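PDB 5FFN: enzyme subtilase SubTY from Bacillus sp. TY145 from Bacillus sp., which binds calcium and, as a subtilisin-like serine endopeptidase of the subtilase family, probably hydrolyses peptide bonds in proteins. Local coordinates for residues A1-S13 / P231-Y244. Numbering follows the deposited sequence.
Sequences AVPSTQTPWGIKS and PGASVESTWYTGGY
The N-terminal arm of this subtilase runs beside the hairpin of strands 235-238 and 244-247, and the first turn of helix 9-15 packs on residues 231-234 just before it; Glu236 and Trp9 make the polar contacts. Glu236, its CG anti to the backbone N (chi1 -175°) and its chain extended, reaches out to Ser4 with both carboxylate oxygens. Ser4 N donates to Glu236 OE2 at 2.7 Å, meeting it on the syn side and 20° out of the carboxylate plane. Ser4 OG gives the second bond, 2.5 Å to Glu236 OE1 on its syn lone pair, so the two together fix the carboxylate's rotation. Nearby, Pro3 CD sits over the face of the Tyr244 ring in a CH-pi contact, 4.0 Å from its centroid, while Ala1 CB packs on Gly243 CA. At the far end the Trp9 indole points its NE1 at the loop backbone before the strand: a bond of 3.0 Å to Ala233 O, lying in the ring plane, and a weak one to Ser234 O. Pro231 CB covers one face of the six-membered ring, 3.9 Å from its centroid. The same proline presses on Gly10, whose CA is a tight 3.4 Å from Pro231 CB; a bare backbone lets the helix come this close. Strand 244-247 pairs antiparallel with 235-238, Tyr244 OH bonds Asp44, and helix 250-267 packs against Pro231 and Val235 through His256.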
loop_
_atom_site.group_PDB
_atom_site.type_symbol
_atom_site.label_atom_id
_atom_site.label_comp_id
_atom_site.label_asym_id
_atom_site.label_seq_id
_atom_site.Cartn_x
_atom_site.Cartn_y
_atom_site.Cartn_z
ATOM N N ALA A 1 1.489 25.734 3.687
ATOM C CA ALA A 1 1.699 25.057 2.377
ATOM C C ALA A 1 0.341 24.635 1.789
ATOM O O ALA A 1 -0.615 24.382 2.508
ATOM C CB ALA A 1 2.642 23.825 2.525
ATOM N N VAL A 2 0.258 24.632 0.484
ATOM C CA VAL A 2 -0.922 24.075 -0.171
ATOM C C VAL A 2 -0.476 23.059 -1.204
ATOM O O VAL A 2 0.628 23.146 -1.770
ATOM C CB VAL A 2 -1.837 25.179 -0.786
ATOM C CG1 VAL A 2 -2.631 25.892 0.327
ATOM C CG2 VAL A 2 -1.042 26.133 -1.618
ATOM N N PRO A 3 -1.320 22.047 -1.430
ATOM C CA PRO A 3 -0.893 21.078 -2.437
ATOM C C PRO A 3 -0.917 21.737 -3.822
ATOM O O PRO A 3 -1.533 22.800 -3.986
ATOM C CB PRO A 3 -1.947 19.957 -2.304
ATOM C CG PRO A 3 -3.187 20.642 -1.754
ATOM C CD PRO A 3 -2.644 21.765 -0.867
ATOM N N SER A 4 -0.317 21.105 -4.816
ATOM C CA SER A 4 -0.406 21.599 -6.197
ATOM C C SER A 4 -1.847 21.611 -6.738
ATOM O O SER A 4 -2.165 22.371 -7.670
ATOM C CB SER A 4 0.532 20.843 -7.141
ATOM O OG SER A 4 0.073 19.540 -7.493
ATOM N N THR A 5 -2.695 20.763 -6.156
ATOM C CA THR A 5 -4.136 20.655 -6.443
ATOM C C THR A 5 -4.715 20.012 -5.218
ATOM O O THR A 5 -4.047 19.172 -4.561
ATOM C CB THR A 5 -4.468 19.816 -7.726
ATOM O OG1 THR A 5 -5.884 19.671 -7.856
ATOM C CG2 THR A 5 -3.836 18.420 -7.689
ATOM N N GLN A 6 -5.947 20.376 -4.893
ATOM C CA GLN A 6 -6.573 19.857 -3.714
ATOM C C GLN A 6 -7.011 18.423 -3.963
ATOM O O GLN A 6 -7.238 17.680 -3.019
ATOM C CB GLN A 6 -7.763 20.705 -3.338
ATOM C CG GLN A 6 -7.339 22.088 -2.879
ATOM C CD GLN A 6 -8.434 22.809 -2.188
ATOM O OE1 GLN A 6 -9.103 23.633 -2.800
ATOM N NE2 GLN A 6 -8.645 22.515 -0.917
ATOM N N THR A 7 -7.114 18.068 -5.244
ATOM C CA THR A 7 -7.516 16.707 -5.688
ATOM C C THR A 7 -6.517 16.154 -6.695
ATOM O O THR A 7 -6.681 16.322 -7.891
ATOM C CB THR A 7 -8.934 16.724 -6.261
ATOM O OG1 THR A 7 -9.012 17.671 -7.344
ATOM C CG2 THR A 7 -9.925 17.092 -5.192
ATOM N N PRO A 8 -5.422 15.521 -6.196
ATOM C CA PRO A 8 -4.421 14.882 -7.011
ATOM C C PRO A 8 -5.048 13.935 -8.032
ATOM O O PRO A 8 -6.166 13.504 -7.856
ATOM C CB PRO A 8 -3.540 14.138 -5.967
ATOM C CG PRO A 8 -3.652 15.006 -4.738
ATOM C CD PRO A 8 -5.098 15.419 -4.756
ATOM N N TRP A 9 -4.318 13.632 -9.076
ATOM C CA TRP A 9 -4.856 12.845 -10.178
ATOM C C TRP A 9 -5.552 11.546 -9.744
ATOM O O TRP A 9 -6.595 11.196 -10.283
ATOM C CB TRP A 9 -3.788 12.574 -11.213
ATOM C CG TRP A 9 -2.853 11.459 -10.989
ATOM C CD1 TRP A 9 -1.604 11.537 -10.440
ATOM C CD2 TRP A 9 -3.058 10.089 -11.335
ATOM N NE1 TRP A 9 -1.004 10.318 -10.468
ATOM C CE2 TRP A 9 -1.880 9.397 -10.994
ATOM C CE3 TRP A 9 -4.128 9.372 -11.917
ATOM C CZ2 TRP A 9 -1.718 8.022 -11.217
ATOM C CZ3 TRP A 9 -3.950 7.974 -12.152
ATOM C CH2 TRP A 9 -2.762 7.333 -11.804
ATOM N N GLY A 10 -4.959 10.836 -8.798
ATOM C CA GLY A 10 -5.545 9.556 -8.342
ATOM C C GLY A 10 -6.918 9.711 -7.708
ATOM O O GLY A 10 -7.775 8.826 -7.807
ATOM N N ILE A 11 -7.097 10.844 -7.029
ATOM C CA ILE A 11 -8.330 11.151 -6.342
ATOM C C ILE A 11 -9.365 11.479 -7.392
ATOM O O ILE A 11 -10.461 10.944 -7.335
ATOM C CB ILE A 11 -8.171 12.292 -5.318
ATOM C CG1 ILE A 11 -7.054 11.970 -4.311
ATOM C CG2 ILE A 11 -9.488 12.558 -4.600
ATOM C CD1 ILE A 11 -7.336 10.733 -3.398
ATOM N N LYS A 12 -9.032 12.374 -8.331
ATOM C CA LYS A 12 -9.934 12.673 -9.459
ATOM C C LYS A 12 -10.269 11.403 -10.238
ATOM O O LYS A 12 -11.422 11.166 -10.619
ATOM C CB LYS A 12 -9.281 13.641 -10.417
ATOM C CG LYS A 12 -9.130 15.100 -9.886
ATOM C CD LYS A 12 -8.364 15.907 -10.971
ATOM C CE LYS A 12 -8.495 17.400 -10.789
ATOM N NZ LYS A 12 -7.488 18.043 -9.878
ATOM N N SER A 13 -9.257 10.572 -10.449
ATOM C CA SER A 13 -9.435 9.351 -11.228
ATOM C C SER A 13 -10.387 8.358 -10.527
ATOM O O SER A 13 -11.322 7.817 -11.140
ATOM C CB SER A 13 -8.079 8.695 -11.505
ATOM O OG SER A 13 -8.260 7.468 -12.218
ATOM N N PRO A 231 -4.516 4.099 -8.673
ATOM C CA PRO A 231 -3.456 5.081 -8.922
ATOM C C PRO A 231 -2.270 4.905 -7.971
ATOM O O PRO A 231 -2.439 4.926 -6.728
ATOM C CB PRO A 231 -4.141 6.443 -8.677
ATOM C CG PRO A 231 -5.570 6.193 -9.058
ATOM C CD PRO A 231 -5.831 4.757 -8.525
ATOM N N GLY A 232 -1.083 4.695 -8.551
ATOM C CA GLY A 232 0.109 4.435 -7.764
ATOM C C GLY A 232 1.389 5.139 -8.193
ATOM O O GLY A 232 2.359 5.094 -7.459
ATOM N N ALA A 233 1.366 5.838 -9.328
ATOM C CA ALA A 233 2.577 6.505 -9.862
ATOM C C ALA A 233 2.377 8.017 -9.795
ATOM O O ALA A 233 1.340 8.539 -10.223
ATOM C CB ALA A 233 2.882 6.028 -11.268
ATOM N N SER A 234 3.336 8.695 -9.160
ATOM C CA SER A 234 3.328 10.165 -8.976
ATOM C C SER A 234 2.115 10.696 -8.256
ATOM O O SER A 234 1.348 11.483 -8.784
ATOM C CB SER A 234 3.559 10.882 -10.297
ATOM O OG SER A 234 4.738 10.415 -10.874
ATOM N N VAL A 235 1.947 10.224 -7.032
ATOM C CA VAL A 235 0.838 10.549 -6.169
ATOM C C VAL A 235 1.243 11.583 -5.124
ATOM O O VAL A 235 2.059 11.314 -4.232
ATOM C CB VAL A 235 0.280 9.259 -5.430
ATOM C CG1 VAL A 235 -0.727 9.604 -4.377
ATOM C CG2 VAL A 235 -0.333 8.310 -6.479
ATOM N N GLU A 236 0.615 12.745 -5.200
ATOM C CA GLU A 236 0.756 13.790 -4.187
ATOM C C GLU A 236 -0.107 13.574 -2.966
ATOM O O GLU A 236 -1.292 13.214 -3.047
ATOM C CB GLU A 236 0.417 15.142 -4.824
ATOM C CG GLU A 236 0.626 16.322 -3.925
ATOM C CD GLU A 236 0.406 17.661 -4.647
ATOM O OE1 GLU A 236 -0.042 17.641 -5.835
ATOM O OE2 GLU A 236 0.746 18.706 -4.024
ATOM N N SER A 237 0.484 13.760 -1.783
ATOM C CA SER A 237 -0.247 13.644 -0.566
ATOM C C SER A 237 0.505 14.422 0.528
ATOM O O SER A 237 1.528 15.087 0.236
ATOM C CB SER A 237 -0.413 12.156 -0.163
ATOM O OG SER A 237 -1.289 12.002 0.904
ATOM N N THR A 238 -0.038 14.294 1.727
ATOM C CA THR A 238 0.470 14.870 2.976
ATOM C C THR A 238 1.866 14.303 3.319
ATOM O O THR A 238 2.166 13.159 3.004
ATOM C CB THR A 238 -0.482 14.598 4.111
ATOM O OG1 THR A 238 -0.885 13.221 4.144
ATOM C CG2 THR A 238 -1.757 15.453 4.040
ATOM N N TRP A 239 2.690 15.123 3.981
ATOM C CA TRP A 239 4.070 14.757 4.314
ATOM C C TRP A 239 4.394 15.102 5.759
ATOM O O TRP A 239 3.747 15.947 6.386
ATOM C CB TRP A 239 5.029 15.423 3.352
ATOM C CG TRP A 239 6.384 14.816 3.253
ATOM C CD1 TRP A 239 7.592 15.401 3.548
ATOM C CD2 TRP A 239 6.679 13.507 2.789
ATOM N NE1 TRP A 239 8.619 14.530 3.279
ATOM C CE2 TRP A 239 8.079 13.352 2.821
ATOM C CE3 TRP A 239 5.884 12.443 2.338
ATOM C CZ2 TRP A 239 8.701 12.172 2.419
ATOM C CZ3 TRP A 239 6.502 11.296 1.906
ATOM C CH2 TRP A 239 7.893 11.161 1.958
ATOM N N TYR A 240 5.353 14.360 6.322
ATOM C CA TYR A 240 5.567 14.353 7.753
ATOM C C TYR A 240 6.113 15.693 8.288
ATOM O O TYR A 240 5.990 15.950 9.471
ATOM C CB TYR A 240 6.515 13.206 8.193
ATOM C CG TYR A 240 7.994 13.440 7.947
ATOM C CD1 TYR A 240 8.548 13.347 6.680
ATOM C CD2 TYR A 240 8.853 13.689 9.032
ATOM C CE1 TYR A 240 9.904 13.546 6.480
ATOM C CE2 TYR A 240 10.195 13.864 8.851
ATOM C CZ TYR A 240 10.728 13.806 7.598
ATOM O OH TYR A 240 12.093 14.000 7.436
ATOM N N THR A 241 6.676 16.497 7.420
ATOM C CA THR A 241 7.136 17.826 7.829
ATOM C C THR A 241 6.076 18.925 7.746
ATOM O O THR A 241 6.366 20.084 8.110
ATOM C CB THR A 241 8.370 18.219 7.061
ATOM O OG1 THR A 241 8.152 18.085 5.662
ATOM C CG2 THR A 241 9.543 17.318 7.482
ATOM N N GLY A 242 4.858 18.565 7.329
ATOM C CA GLY A 242 3.713 19.486 7.302
ATOM C C GLY A 242 3.261 19.947 5.922
ATOM O O GLY A 242 2.151 20.513 5.779
ATOM N N GLY A 243 4.067 19.720 4.901
ATOM C CA GLY A 243 3.641 20.097 3.561
ATOM C C GLY A 243 3.126 18.868 2.821
ATOM O O GLY A 243 2.366 18.072 3.393
ATOM N N TYR A 244 3.568 18.739 1.578
ATOM C CA TYR A 244 3.096 17.689 0.637
ATOM C C TYR A 244 4.256 17.143 -0.114
ATOM O O TYR A 244 5.262 17.789 -0.236
ATOM C CB TYR A 244 2.038 18.255 -0.347
ATOM C CG TYR A 244 0.975 18.940 0.407
ATOM C CD1 TYR A 244 1.104 20.286 0.762
ATOM C CD2 TYR A 244 -0.135 18.251 0.870
ATOM C CE1 TYR A 244 0.149 20.902 1.525
ATOM C CE2 TYR A 244 -1.086 18.851 1.628
ATOM C CZ TYR A 244 -0.931 20.202 1.963
ATOM O OH TYR A 244 -1.858 20.815 2.732
#